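Local coordinates for phosphoribosylaminoimidazole carboxylase, ATPase subunit (Thermus thermophilus, PDB 3AW8), which probably catalyses the ATP-dependent carboxylation of 5-aminoimidazole ribonucleotide with bicarbonate, giving N5-carboxyaminoimidazole ribonucleotide in purine biosynthesis, at residues E314-V318 / R355-L359. Numbering follows the deposited sequence.
Sequences EVLKV and RLSRL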
loop_
_atom_site.group_PDB
_atom_site.type_symbol
_atom_site.label_atom_id
_atom_site.label_comp_id
_atom_site.label_asym_id
_atom_site.label_seq_id
_atom_site.Cartn_x
_atom_site.Cartn_y
_atom_site.Cartn_z
ATOM N N GLU A 314 9.713 -10.191 -15.582
ATOM C CA GLU A 314 9.231 -9.640 -16.837
ATOM C C GLU A 314 8.155 -8.565 -16.702
ATOM O O GLU A 314 8.115 -7.629 -17.503
ATOM C CB GLU A 314 8.731 -10.760 -17.747
ATOM C CG GLU A 314 9.098 -10.528 -19.199
ATOM C CD GLU A 314 10.607 -10.486 -19.412
ATOM O OE1 GLU A 314 11.051 -9.948 -20.450
ATOM O OE2 GLU A 314 11.350 -10.999 -18.546
ATOM N N VAL A 315 7.279 -8.686 -15.708
ATOM C CA VAL A 315 6.247 -7.670 -15.533
ATOM C C VAL A 315 6.852 -6.470 -14.802
ATOM O O VAL A 315 6.466 -5.328 -15.040
ATOM C CB VAL A 315 4.982 -8.234 -14.770
ATOM C CG1 VAL A 315 5.191 -9.695 -14.410
ATOM C CG2 VAL A 315 4.670 -7.404 -13.523
ATOM N N LEU A 316 7.821 -6.724 -13.933
ATOM C CA LEU A 316 8.461 -5.643 -13.201
ATOM C C LEU A 316 9.385 -4.796 -14.084
ATOM O O LEU A 316 9.779 -3.701 -13.692
ATOM C CB LEU A 316 9.236 -6.211 -12.010
ATOM C CG LEU A 316 8.500 -6.508 -10.692
ATOM C CD1 LEU A 316 6.997 -6.420 -10.855
ATOM C CD2 LEU A 316 8.917 -7.887 -10.195
ATOM N N LYS A 317 9.736 -5.296 -15.267
ATOM C CA LYS A 317 10.595 -4.542 -16.182
ATOM C C LYS A 317 9.805 -3.402 -16.804
ATOM O O LYS A 317 10.385 -2.451 -17.317
ATOM C CB LYS A 317 11.143 -5.435 -17.301
ATOM C CG LYS A 317 12.218 -6.412 -16.859
ATOM C CD LYS A 317 12.738 -7.243 -18.029
ATOM C CE LYS A 317 13.545 -8.456 -17.547
ATOM N NZ LYS A 317 14.715 -8.091 -16.688
ATOM N N VAL A 318 8.479 -3.515 -16.771
ATOM C CA VAL A 318 7.600 -2.484 -17.319
ATOM C C VAL A 318 7.394 -1.434 -16.233
ATOM O O VAL A 318 6.989 -1.766 -15.118
ATOM C CB VAL A 318 6.222 -3.057 -17.698
ATOM C CG1 VAL A 318 5.393 -1.994 -18.379
ATOM C CG2 VAL A 318 6.383 -4.273 -18.584
ATOM N N ARG A 355 3.125 -4.192 -23.789
ATOM C CA ARG A 355 4.185 -4.990 -23.181
ATOM C C ARG A 355 3.635 -6.093 -22.289
ATOM O O ARG A 355 4.118 -7.227 -22.314
ATOM C CB ARG A 355 5.090 -4.091 -22.348
ATOM C CG ARG A 355 5.999 -3.216 -23.162
ATOM C CD ARG A 355 7.254 -3.971 -23.531
ATOM N NE ARG A 355 8.163 -4.158 -22.397
ATOM C CZ ARG A 355 8.632 -3.170 -21.630
ATOM N NH1 ARG A 355 8.269 -1.914 -21.862
ATOM N NH2 ARG A 355 9.494 -3.433 -20.652
ATOM N N LEU A 356 2.626 -5.751 -21.493
ATOM C CA LEU A 356 2.018 -6.712 -20.586
ATOM C C LEU A 356 1.130 -7.748 -21.288
ATOM O O LEU A 356 1.085 -8.906 -20.871
ATOM C CB LEU A 356 1.216 -5.971 -19.505
ATOM C CG LEU A 356 2.035 -5.085 -18.556
ATOM C CD1 LEU A 356 1.110 -4.256 -17.696
ATOM C CD2 LEU A 356 2.950 -5.940 -17.703
ATOM N N SER A 357 0.438 -7.352 -22.353
ATOM C CA SER A 357 -0.429 -8.298 -23.053
ATOM C C SER A 357 0.342 -9.515 -23.556
ATOM O O SER A 357 -0.238 -10.578 -23.778
ATOM C CB SER A 357 -1.135 -7.623 -24.225
ATOM O OG SER A 357 -0.198 -7.175 -25.182
ATOM N N ARG A 358 1.650 -9.361 -23.730
ATOM C CA ARG A 358 2.486 -10.457 -24.211
ATOM C C ARG A 358 2.840 -11.389 -23.063
ATOM O O ARG A 358 3.444 -12.448 -23.268
ATOM C CB ARG A 358 3.774 -9.910 -24.833
ATOM C CG ARG A 358 3.547 -8.898 -25.941
ATOM C CD ARG A 358 4.854 -8.262 -26.385
ATOM N NE ARG A 358 4.633 -7.136 -27.288
ATOM C CZ ARG A 358 5.520 -6.167 -27.502
ATOM N NH1 ARG A 358 6.695 -6.186 -26.881
ATOM N NH2 ARG A 358 5.222 -5.163 -28.319
ATOM N N LEU A 359 2.457 -10.991 -21.853
ATOM C CA LEU A 359 2.744 -11.778 -20.661
ATOM C C LEU A 359 1.517 -12.495 -20.106
ATOM O O LEU A 359 1.643 -13.449 -19.339
ATOM C CB LEU A 359 3.347 -10.871 -19.591
ATOM C CG LEU A 359 4.682 -10.216 -19.956
ATOM C CD1 LEU A 359 5.075 -9.191 -18.898
ATOM C CD2 LEU A 359 5.752 -11.296 -20.087
#
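In the C-terminal region of this ATP-grasp enzyme, away from the nucleotide site, the short helix 312-316 and the turn leading from it toward strand 321-325 pack against the C-terminal part of helix 346-357 and the residues that follow. Val315, Val318, Leu356 and Leu359 form the apolar centre, and no hydrogen bond spans the two segments. Leu359 reaches helix 312-316 with both methyls. CD2 meets the aliphatic part of Glu314, 3.5 Å from its CG, the two side chains crossing at about a right angle; CD1 lies against the backbone, 3.7 Å from Glu314 O and 3.9 Å from Val315 CA. With an alanine in place of Leu359, both methyl contacts would go, which would probably open a gap beside Val315 and take the apolar partner on this side from Glu314 CB and CG. Pro311 also touches Leu359, while Val315 rests on Leu323 of strand 321-325, the outermost strand, within this chain, of the large antiparallel sheet. CD2 of Leu356 touches both valines, 4.2 Å from Val315 CB and 3.9 Å from Val318 CG2. Val318 is the residue most covered here: with CG1 anti to the backbone N (chi1 -175°), its CG2 is left to face both Leu356 and Arg355. Beside it, Lys317 also packs on Pro290 of the second subunit. The Arg355 chain, bent at chi2 and chi3 (-85° and -73°), slides past Val318 in the opposite direction, its CB and CZ both near CG2. One guanidinium face lies over Val318 CG2, offset toward the rim, and at the guanidinium edge NH2 stands 3.6 Å from Lys317 O.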